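Local coordinates for protein terminase, large subunit (Enterobacteria phage P22, PDB 4DKW) that powers, as an ATP-driven motor, translocation of viral DNA into empty capsids and, through the nuclease domain given here, cuts the genome to begin and end packaging, at residues C17-C22 against K142-C147; F26-A31 against R187-I192; H42-W47 against L56-K61. One frame throughout, in Å; residues are numbered along the deposited sequence.

Contact 1: C17-C22 against K142-C147; sequences CQPFEC and KVFNTC
The backbone directions of 17-20 and 142-146 diverge by 72°, and across the two segments pairing amounts to one parallel bridge, Cys17 with Phe144. Two backbone bonds frame it: Cys17 N donates to Val143 O at 2.9 Å, from above the carbonyl plane, and Asn145 N reaches Cys17 O, also at 2.9 Å, nearly along the C=O axis. Past the bridge, a type I turn from Phe144 to Cys147 ends the strand, while 18-22 runs on as loop.

The Phe144 ring is the hub. Pro19 lies over one face, its CA 3.7 Å from the ring centroid and close to the ring normal, a CH-pi contact. Cys17 chi1, at 73°, turns SG toward Lys142 CB and the Phe144 ring, where it comes obliquely to CD1 of Phe144 at 3.5 Å. Phe20 brings CE2 to Phe144 CE1, also at 3.5 Å, with the ring planes inclined at 58°. At the margin the amides of Gln18 and Asn145 cross obliquely, joined by a weak bond from Asn145 ND2 to Gln18 OE1 (3.3 Å). Trp46 meets both phenylalanine rings edge-to-face.

The strong hydrogen bonds are both main-chain, the one side-chain bond is weak, and Cys17 and Phe144 bury the most area: a short parallel edge strand, added to the mixed sheet of the RNase H-like nuclease domain, is held by two main-chain bonds and an aromatic cluster.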
loop_
_atom_site.group_PDB
_atom_site.type_symbol
_atom_site.label_atom_id
_atom_site.label_comp_id
_atom_site.label_asym_id
_atom_site.label_seq_id
_atom_site.Cartn_x
_atom_site.Cartn_y
_atom_site.Cartn_z
ATOM N N CYS A 17 14.379 4.674 6.172
ATOM C CA CYS A 17 15.681 4.120 5.783
ATOM C C CYS A 17 16.177 4.727 4.479
ATOM O O CYS A 17 15.381 5.264 3.715
ATOM C CB CYS A 17 15.630 2.585 5.674
ATOM S SG CYS A 17 14.754 1.917 4.237
ATOM N N GLN A 18 17.488 4.639 4.235
ATOM C CA GLN A 18 18.078 5.017 2.943
ATOM C C GLN A 18 17.690 4.029 1.853
ATOM O O GLN A 18 17.716 2.822 2.086
ATOM C CB GLN A 18 19.605 5.059 3.031
ATOM C CG GLN A 18 20.142 6.093 3.983
ATOM C CD GLN A 18 19.957 7.507 3.472
ATOM O OE1 GLN A 18 19.854 7.739 2.269
ATOM N NE2 GLN A 18 19.926 8.460 4.384
ATOM N N PRO A 19 17.332 4.536 0.660
ATOM C CA PRO A 19 17.042 3.672 -0.488
ATOM C C PRO A 19 18.236 2.794 -0.875
ATOM O O PRO A 19 19.388 3.176 -0.686
ATOM C CB PRO A 19 16.755 4.672 -1.611
ATOM C CG PRO A 19 16.309 5.887 -0.919
ATOM C CD PRO A 19 17.105 5.957 0.348
ATOM N N PHE A 20 17.944 1.623 -1.422
ATOM C CA PHE A 20 18.955 0.701 -1.902
ATOM C C PHE A 20 18.327 -0.047 -3.058
ATOM O O PHE A 20 17.112 0.052 -3.280
ATOM C CB PHE A 20 19.386 -0.272 -0.789
ATOM C CG PHE A 20 18.237 -1.037 -0.148
ATOM C CD1 PHE A 20 17.848 -2.289 -0.632
ATOM C CD2 PHE A 20 17.562 -0.511 0.950
ATOM C CE1 PHE A 20 16.807 -2.985 -0.058
ATOM C CE2 PHE A 20 16.510 -1.207 1.540
ATOM C CZ PHE A 20 16.131 -2.447 1.031
ATOM N N GLU A 21 19.139 -0.782 -3.807
ATOM C CA GLU A 21 18.610 -1.611 -4.886
ATOM C C GLU A 21 18.092 -2.946 -4.363
ATOM O O GLU A 21 18.702 -3.567 -3.486
ATOM C CB GLU A 21 19.669 -1.846 -5.958
ATOM C CG GLU A 21 19.911 -0.660 -6.859
ATOM C CD GLU A 21 20.845 -1.009 -7.994
ATOM O OE1 GLU A 21 21.042 -2.221 -8.247
ATOM O OE2 GLU A 21 21.385 -0.075 -8.628
ATOM N N CYS A 22 16.966 -3.388 -4.911
ATOM C CA CYS A 22 16.345 -4.635 -4.467
ATOM C C CYS A 22 17.218 -5.863 -4.745
ATOM O O CYS A 22 17.518 -6.167 -5.904
ATOM C CB CYS A 22 14.985 -4.822 -5.143
ATOM S SG CYS A 22 14.044 -6.164 -4.433
ATOM N N LYS A 142 10.148 -0.751 7.242
ATOM C CA LYS A 142 10.909 0.437 6.889
ATOM C C LYS A 142 10.277 1.142 5.688
ATOM O O LYS A 142 9.667 0.490 4.822
ATOM C CB LYS A 142 12.361 0.059 6.565
ATOM C CG LYS A 142 13.076 -0.719 7.651
ATOM C CD LYS A 142 13.337 0.160 8.860
ATOM C CE LYS A 142 13.991 -0.623 9.987
ATOM N NZ LYS A 142 13.782 0.070 11.286
ATOM N N VAL A 143 10.424 2.468 5.644
ATOM C CA VAL A 143 9.981 3.271 4.502
ATOM C C VAL A 143 11.168 4.052 3.946
ATOM O O VAL A 143 11.866 4.720 4.703
ATOM C CB VAL A 143 8.851 4.245 4.921
ATOM C CG1 VAL A 143 8.345 5.080 3.721
ATOM C CG2 VAL A 143 7.713 3.466 5.545
ATOM N N PHE A 144 11.414 3.956 2.639
ATOM C CA PHE A 144 12.488 4.728 2.005
ATOM C C PHE A 144 12.249 6.208 2.275
ATOM O O PHE A 144 11.110 6.665 2.224
ATOM C CB PHE A 144 12.516 4.497 0.492
ATOM C CG PHE A 144 13.152 3.197 0.073
ATOM C CD1 PHE A 144 13.375 2.173 0.987
ATOM C CD2 PHE A 144 13.529 3.003 -1.251
ATOM C CE1 PHE A 144 13.970 0.972 0.590
ATOM C CE2 PHE A 144 14.126 1.822 -1.654
ATOM C CZ PHE A 144 14.350 0.803 -0.736
ATOM N N ASN A 145 13.305 6.957 2.568
ATOM C CA ASN A 145 13.150 8.383 2.853
ATOM C C ASN A 145 12.662 9.210 1.655
ATOM O O ASN A 145 12.323 10.380 1.800
ATOM C CB ASN A 145 14.431 8.967 3.477
ATOM C CG ASN A 145 15.649 8.836 2.582
ATOM O OD1 ASN A 145 15.585 9.062 1.373
ATOM N ND2 ASN A 145 16.781 8.489 3.182
ATOM N N THR A 146 12.614 8.585 0.483
ATOM C CA THR A 146 12.125 9.221 -0.731
ATOM C C THR A 146 10.611 9.036 -0.922
ATOM O O THR A 146 10.046 9.491 -1.914
ATOM C CB THR A 146 12.862 8.664 -1.961
ATOM O OG1 THR A 146 12.818 7.226 -1.940
ATOM C CG2 THR A 146 14.318 9.140 -1.975
ATOM N N CYS A 147 9.962 8.368 0.031
ATOM C CA CYS A 147 8.519 8.117 -0.042
ATOM C C CYS A 147 7.780 9.068 0.879
ATOM O O CYS A 147 7.018 8.630 1.738
ATOM C CB CYS A 147 8.183 6.675 0.354
ATOM S SG CYS A 147 8.863 5.447 -0.743
#

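Contact 2: F26-A31 against R187-I192; sequences FYVIDA and RMMRDI
Three main-chain hydrogen bonds make the first shell, and they join strand 27-33 antiparallel to the short strand 187-188. Val28 and Arg187 form the hydrogen-bonded pair: Val28 N-H donates to Arg187 O at 2.8 Å and Arg187 N-H donates to Val28 O at 3.0 Å, each donor standing about 30° out of the carbonyl plane. Tyr27 and Met188 form the adjoining non-hydrogen-bonded pair. The straightest of the three bonds runs from Met189 N to Phe26 O at 2.8 Å, with an N-H...O angle of 167° and the donor nearly on the C=O axis.

Side chains follow the pairing. On the face that carries Tyr27 and Met188, Met188 CA and CB sit over one face of the phenol ring; CB is 4.0 Å from the ring centroid, a CH-pi contact. CG anti to the backbone N (chi1 -171°) extends the chain along the ring, and the bend at chi3 brings CE within 3.5 Å of Tyr27 OH, while SD stays oblique to the ring, a Met-aromatic contact. On the other face Val28 CG2 meets Ile192 CD1 at 3.9 Å, the two chains crossing at about a right angle; Ile192 is poorly ordered.

Farther out, Ile192 CA lies 3.3 Å above the centre of the Arg187 guanidinium plane, whose NH1 bonds to Lys80 O. Lys49 makes a cation-pi contact with Tyr27, and Ile81 touches both Val28 and Ile192.

The contact ties the C-terminal end of the modelled nuclease region to the mixed RNase H-like sheet, away from the metal site. A main-chain ladder that does not depend on side-chain polarity holds strand 187-188, and the weakly bonded helix at 189-193 follows directly from it.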
loop_
_atom_site.group_PDB
_atom_site.type_symbol
_atom_site.label_atom_id
_atom_site.label_comp_id
_atom_site.label_asym_id
_atom_site.label_seq_id
_atom_site.Cartn_x
_atom_site.Cartn_y
_atom_site.Cartn_z
ATOM N N PHE A 26 14.710 -10.809 -2.621
ATOM C CA PHE A 26 13.592 -10.117 -1.969
ATOM C C PHE A 26 12.361 -10.345 -2.805
ATOM O O PHE A 26 12.470 -10.555 -4.002
ATOM C CB PHE A 26 13.816 -8.604 -1.843
ATOM C CG PHE A 26 14.710 -8.197 -0.695
ATOM C CD1 PHE A 26 15.569 -9.109 -0.097
ATOM C CD2 PHE A 26 14.690 -6.894 -0.224
ATOM C CE1 PHE A 26 16.387 -8.723 0.937
ATOM C CE2 PHE A 26 15.508 -6.508 0.811
ATOM C CZ PHE A 26 16.351 -7.420 1.396
ATOM N N TYR A 27 11.197 -10.306 -2.168
ATOM C CA TYR A 27 9.932 -10.389 -2.882
ATOM C C TYR A 27 9.324 -9.003 -3.094
ATOM O O TYR A 27 9.553 -8.085 -2.303
ATOM C CB TYR A 27 8.964 -11.301 -2.136
ATOM C CG TYR A 27 9.364 -12.747 -2.231
ATOM C CD1 TYR A 27 8.614 -13.642 -2.981
ATOM C CD2 TYR A 27 10.509 -13.216 -1.597
ATOM C CE1 TYR A 27 8.975 -14.963 -3.080
ATOM C CE2 TYR A 27 10.882 -14.537 -1.691
ATOM C CZ TYR A 27 10.115 -15.408 -2.430
ATOM O OH TYR A 27 10.471 -16.735 -2.529
ATOM N N VAL A 28 8.563 -8.857 -4.174
ATOM C CA VAL A 28 8.051 -7.556 -4.596
ATOM C C VAL A 28 6.554 -7.625 -4.874
ATOM O O VAL A 28 6.085 -8.542 -5.543
ATOM C CB VAL A 28 8.770 -7.052 -5.882
ATOM C CG1 VAL A 28 8.258 -5.672 -6.273
ATOM C CG2 VAL A 28 10.290 -7.027 -5.694
ATOM N N ILE A 29 5.807 -6.661 -4.347
ATOM C CA ILE A 29 4.377 -6.553 -4.626
ATOM C C ILE A 29 3.966 -5.085 -4.674
ATOM O O ILE A 29 4.519 -4.247 -3.965
ATOM C CB ILE A 29 3.505 -7.354 -3.606
ATOM C CG1 ILE A 29 2.061 -7.462 -4.095
ATOM C CG2 ILE A 29 3.566 -6.749 -2.198
ATOM C CD1 ILE A 29 1.180 -8.268 -3.204
ATOM N N ASP A 30 3.027 -4.779 -5.560
ATOM C CA ASP A 30 2.487 -3.434 -5.685
ATOM C C ASP A 30 1.087 -3.412 -5.107
ATOM O O ASP A 30 0.461 -4.464 -4.918
ATOM C CB ASP A 30 2.425 -3.009 -7.160
ATOM C CG ASP A 30 3.707 -2.362 -7.639
ATOM O OD1 ASP A 30 4.782 -2.701 -7.106
ATOM O OD2 ASP A 30 3.636 -1.511 -8.550
ATOM N N ALA A 31 0.591 -2.213 -4.833
ATOM C CA ALA A 31 -0.785 -2.079 -4.399
ATOM C C ALA A 31 -1.379 -0.760 -4.865
ATOM O O ALA A 31 -0.654 0.215 -5.103
ATOM C CB ALA A 31 -0.892 -2.234 -2.898
ATOM N N ARG A 187 6.154 -11.497 -5.688
ATOM C CA ARG A 187 7.012 -12.333 -6.517
ATOM C C ARG A 187 8.497 -12.050 -6.257
ATOM O O ARG A 187 8.890 -10.907 -6.019
ATOM C CB ARG A 187 6.668 -12.136 -7.995
ATOM C CG ARG A 187 7.016 -10.751 -8.536
ATOM C CD ARG A 187 6.566 -10.565 -9.985
ATOM N NE ARG A 187 6.998 -11.648 -10.867
ATOM C CZ ARG A 187 6.965 -11.588 -12.196
ATOM N NH1 ARG A 187 6.536 -10.492 -12.808
ATOM N NH2 ARG A 187 7.375 -12.623 -12.915
ATOM N N MET A 188 9.322 -13.094 -6.286
ATOM C CA MET A 188 10.752 -12.926 -6.044
ATOM C C MET A 188 11.388 -12.066 -7.126
ATOM O O MET A 188 11.144 -12.273 -8.309
ATOM C CB MET A 188 11.455 -14.276 -5.974
ATOM C CG MET A 188 12.889 -14.161 -5.520
ATOM S SD MET A 188 13.678 -15.760 -5.389
ATOM C CE MET A 188 13.740 -15.974 -3.618
ATOM N N MET A 189 12.195 -11.093 -6.709
ATOM C CA MET A 189 12.817 -10.137 -7.620
ATOM C C MET A 189 13.511 -10.794 -8.817
ATOM O O MET A 189 13.342 -10.352 -9.945
ATOM C CB MET A 189 13.800 -9.244 -6.858
ATOM C CG MET A 189 14.517 -8.213 -7.716
ATOM S SD MET A 189 13.460 -6.948 -8.421
ATOM C CE MET A 189 14.683 -5.896 -9.191
ATOM N N ARG A 190 14.277 -11.855 -8.581
ATOM C CA ARG A 190 14.979 -12.508 -9.684
ATOM C C ARG A 190 14.091 -13.267 -10.665
ATOM O O ARG A 190 14.479 -13.525 -11.807
ATOM C CB ARG A 190 16.112 -13.402 -9.186
ATOM C CG ARG A 190 15.684 -14.462 -8.194
ATOM C CD ARG A 190 16.626 -15.652 -8.255
ATOM N NE ARG A 190 15.969 -16.773 -8.925
ATOM C CZ ARG A 190 16.568 -17.904 -9.293
ATOM N NH1 ARG A 190 17.867 -18.084 -9.075
ATOM N NH2 ARG A 190 15.861 -18.851 -9.895
ATOM N N ASP A 191 12.900 -13.642 -10.229
ATOM C CA ASP A 191 11.946 -14.335 -11.110
ATOM C C ASP A 191 11.100 -13.333 -11.905
ATOM O O ASP A 191 10.493 -13.707 -12.903
ATOM C CB ASP A 191 11.014 -15.225 -10.285
ATOM C CG ASP A 191 11.733 -16.403 -9.658
ATOM O OD1 ASP A 191 12.847 -16.752 -10.137
ATOM O OD2 ASP A 191 11.186 -16.979 -8.689
ATOM N N ILE A 192 11.072 -12.069 -11.470
ATOM C CA ILE A 192 10.304 -11.041 -12.163
ATOM C C ILE A 192 10.777 -10.972 -13.595
ATOM O O ILE A 192 10.148 -11.518 -14.486
ATOM C CB ILE A 192 10.474 -9.640 -11.536
ATOM C CG1 ILE A 192 10.043 -9.643 -10.075
ATOM C CG2 ILE A 192 9.654 -8.627 -12.310
ATOM C CD1 ILE A 192 10.251 -8.314 -9.383
#

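Contact 3: H42-W47 against L56-K61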
loop_
_atom_site.group_PDB
_atom_site.type_symbol
_atom_site.label_atom_id
_atom_site.label_comp_id
_atom_site.label_asym_id
_atom_site.label_seq_id
_atom_site.Cartn_x
_atom_site.Cartn_y
_atom_site.Cartn_z
ATOM N N HIS A 42 -0.447 4.435 -5.747
ATOM C CA HIS A 42 0.156 3.174 -6.157
ATOM C C HIS A 42 1.487 3.023 -5.425
ATOM O O HIS A 42 2.326 3.924 -5.484
ATOM C CB HIS A 42 0.379 3.138 -7.671
ATOM C CG HIS A 42 0.692 1.770 -8.197
ATOM N ND1 HIS A 42 -0.288 0.887 -8.591
ATOM C CD2 HIS A 42 1.870 1.126 -8.357
ATOM C CE1 HIS A 42 0.278 -0.241 -8.986
ATOM N NE2 HIS A 42 1.582 -0.120 -8.862
ATOM N N ILE A 43 1.676 1.903 -4.728
ATOM C CA ILE A 43 2.879 1.700 -3.920
ATOM C C ILE A 43 3.597 0.429 -4.316
ATOM O O ILE A 43 3.032 -0.433 -4.979
ATOM C CB ILE A 43 2.571 1.651 -2.396
ATOM C CG1 ILE A 43 1.684 0.445 -2.041
ATOM C CG2 ILE A 43 1.909 2.961 -1.944
ATOM C CD1 ILE A 43 2.426 -0.884 -1.661
ATOM N N GLN A 44 4.849 0.317 -3.895
ATOM C CA GLN A 44 5.594 -0.922 -4.059
ATOM C C GLN A 44 6.255 -1.279 -2.738
ATOM O O GLN A 44 6.925 -0.457 -2.109
ATOM C CB GLN A 44 6.644 -0.831 -5.177
ATOM C CG GLN A 44 7.417 -2.135 -5.385
ATOM C CD GLN A 44 8.261 -2.119 -6.643
ATOM O OE1 GLN A 44 9.479 -1.964 -6.584
ATOM N NE2 GLN A 44 7.614 -2.269 -7.794
ATOM N N LEU A 45 6.054 -2.520 -2.332
ATOM C CA LEU A 45 6.555 -3.012 -1.081
ATOM C C LEU A 45 7.556 -4.118 -1.382
ATOM O O LEU A 45 7.313 -4.961 -2.249
ATOM C CB LEU A 45 5.361 -3.557 -0.299
ATOM C CG LEU A 45 5.410 -3.902 1.176
ATOM C CD1 LEU A 45 5.785 -2.680 2.026
ATOM C CD2 LEU A 45 4.041 -4.437 1.554
ATOM N N TRP A 46 8.698 -4.105 -0.698
ATOM C CA TRP A 46 9.653 -5.199 -0.823
ATOM C C TRP A 46 9.615 -5.997 0.462
ATOM O O TRP A 46 9.480 -5.424 1.547
ATOM C CB TRP A 46 11.070 -4.684 -1.056
ATOM C CG TRP A 46 11.232 -3.884 -2.299
ATOM C CD1 TRP A 46 10.326 -3.733 -3.308
ATOM C CD2 TRP A 46 12.382 -3.112 -2.668
ATOM N NE1 TRP A 46 10.841 -2.919 -4.288
ATOM C CE2 TRP A 46 12.101 -2.527 -3.921
ATOM C CE3 TRP A 46 13.624 -2.869 -2.064
ATOM C CZ2 TRP A 46 13.018 -1.698 -4.574
ATOM C CZ3 TRP A 46 14.534 -2.049 -2.718
ATOM C CH2 TRP A 46 14.226 -1.473 -3.959
ATOM N N TRP A 47 9.716 -7.317 0.329
ATOM C CA TRP A 47 9.685 -8.227 1.470
ATOM C C TRP A 47 10.927 -9.133 1.472
ATOM O O TRP A 47 11.118 -9.957 0.580
ATOM C CB TRP A 47 8.412 -9.082 1.435
ATOM C CG TRP A 47 8.187 -9.910 2.661
ATOM C CD1 TRP A 47 8.807 -9.775 3.873
ATOM C CD2 TRP A 47 7.253 -10.993 2.802
ATOM N NE1 TRP A 47 8.333 -10.718 4.756
ATOM C CE2 TRP A 47 7.383 -11.470 4.132
ATOM C CE3 TRP A 47 6.339 -11.595 1.946
ATOM C CZ2 TRP A 47 6.603 -12.543 4.613
ATOM C CZ3 TRP A 47 5.578 -12.655 2.426
ATOM C CH2 TRP A 47 5.715 -13.117 3.747
ATOM N N LEU A 56 8.824 -0.243 2.272
ATOM C CA LEU A 56 7.975 0.504 1.371
ATOM C C LEU A 56 8.925 1.288 0.472
ATOM O O LEU A 56 9.502 2.283 0.895
ATOM C CB LEU A 56 7.044 1.426 2.154
ATOM C CG LEU A 56 6.051 2.200 1.288
ATOM C CD1 LEU A 56 5.172 1.237 0.499
ATOM C CD2 LEU A 56 5.210 3.102 2.164
ATOM N N ALA A 57 9.110 0.810 -0.760
ATOM C CA ALA A 57 10.181 1.305 -1.624
ATOM C C ALA A 57 9.754 2.365 -2.651
ATOM O O ALA A 57 10.564 3.191 -3.058
ATOM C CB ALA A 57 10.855 0.132 -2.328
ATOM N N ARG A 58 8.497 2.328 -3.089
ATOM C CA ARG A 58 8.008 3.298 -4.065
ATOM C C ARG A 58 6.609 3.755 -3.679
ATOM O O ARG A 58 5.792 2.950 -3.254
ATOM C CB ARG A 58 7.970 2.701 -5.476
ATOM C CG ARG A 58 9.244 2.020 -5.944
ATOM C CD ARG A 58 10.247 3.032 -6.422
ATOM N NE ARG A 58 11.374 2.399 -7.103
ATOM C CZ ARG A 58 12.512 2.047 -6.508
ATOM N NH1 ARG A 58 12.689 2.257 -5.205
ATOM N NH2 ARG A 58 13.478 1.483 -7.218
ATOM N N VAL A 59 6.350 5.054 -3.822
ATOM C CA VAL A 59 5.046 5.645 -3.528
ATOM C C VAL A 59 4.700 6.711 -4.556
ATOM O O VAL A 59 5.525 7.574 -4.863
ATOM C CB VAL A 59 5.017 6.293 -2.133
ATOM C CG1 VAL A 59 3.840 7.232 -2.007
ATOM C CG2 VAL A 59 4.976 5.222 -1.044
ATOM N N TRP A 60 3.484 6.638 -5.092
ATOM C CA TRP A 60 2.964 7.662 -5.984
ATOM C C TRP A 60 1.536 7.977 -5.559
ATOM O O TRP A 60 0.717 7.077 -5.381
ATOM C CB TRP A 60 3.019 7.193 -7.441
ATOM C CG TRP A 60 2.431 8.167 -8.443
ATOM C CD1 TRP A 60 3.040 9.268 -8.982
ATOM C CD2 TRP A 60 1.122 8.103 -9.040
ATOM N NE1 TRP A 60 2.189 9.896 -9.869
ATOM C CE2 TRP A 60 1.009 9.199 -9.923
ATOM C CE3 TRP A 60 0.034 7.226 -8.907
ATOM C CZ2 TRP A 60 -0.147 9.445 -10.663
ATOM C CZ3 TRP A 60 -1.113 7.472 -9.643
ATOM C CH2 TRP A 60 -1.194 8.573 -10.512
ATOM N N LYS A 61 1.246 9.258 -5.373
ATOM C CA LYS A 61 -0.067 9.689 -4.911
ATOM C C LYS A 61 -0.518 10.907 -5.705
ATOM O O LYS A 61 0.228 11.885 -5.816
ATOM C CB LYS A 61 0.008 10.033 -3.425
ATOM C CG LYS A 61 -1.283 10.554 -2.826
ATOM C CD LYS A 61 -1.111 10.811 -1.335
ATOM C CE LYS A 61 -2.377 11.399 -0.737
ATOM N NZ LYS A 61 -2.286 11.460 0.737
#
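His42 forms a hydrogen-bonded pair with Trp60 at the ladder end far from the turn: His42 N reaches Trp60 O at 2.9 Å and Trp60 N returns to His42 O at 3.0 Å, both donors in the carbonyl planes. The imidazole leads away from this partner, NE2 to Asp30 OD2 and ND1 to Gln32 OE1. Ile43 faces Val59 as a non-hydrogen-bonded pair; its CG2 meets Val59 CG2 at 3.9 Å, and CB meets Leu56 CD1 at an equal distance.

At Gln44 the register slips by one. Its N donates to Arg58 O, while its O accepts both Ala57 N at 2.9 Å, nearly along the C=O axis, and Arg58 N in a weak 3.3 Å bond. Two residues opposite one define a classic beta bulge. The Gln44 side chain is extended alongside that of Arg58, and OE1 takes Trp46 NE1 at 2.8 Å, almost straight at 173°, in the indole plane; its NE2 goes to Asp30 and the carbonyl of Trp77. Leu45 then pairs with Leu56. Trp46 turns its indole face to Ala57, whose CB lies 3.5 Å from the five-membered ring centroid, and Arg58 NH1, which donates to Ala57 O, comes obliquely to Trp46 CZ2.

The buried polar ends of His42, Gln44 and Trp46 are each paired: the amide fixes the indole's rotation, Asp30 links Gln44 and His42, and both imidazole nitrogens face oxygen acceptors, consistent with a protonated ring. Ile43's side chain lies about 8 Å from those of Asp33 and Asp171, the observed magnesium ligands, so this central hairpin adjoins the nuclease site.

From the N terminus, residues 17-22 come first and pair only 120 residues later with 142-147, so contact 1 closes a long loop. Strand 27-33 starts within that loop but finds its contact 2 partner, 187-192, beyond its end; contacts 1 and 2 therefore cross. Contact 3, a hairpin bridging just eight residues, falls within both loops. All three reach one mixed sheet: strand 27-33 borders strand 40-48, and strand 53-62 borders strand 141-144, with Lys142 and Phe144 bonded to Leu56. Contact 3 thus joins the other two laterally, while Phe20 against Phe26 and Cys22 against Met189 bring contacts 1 and 2 together directly.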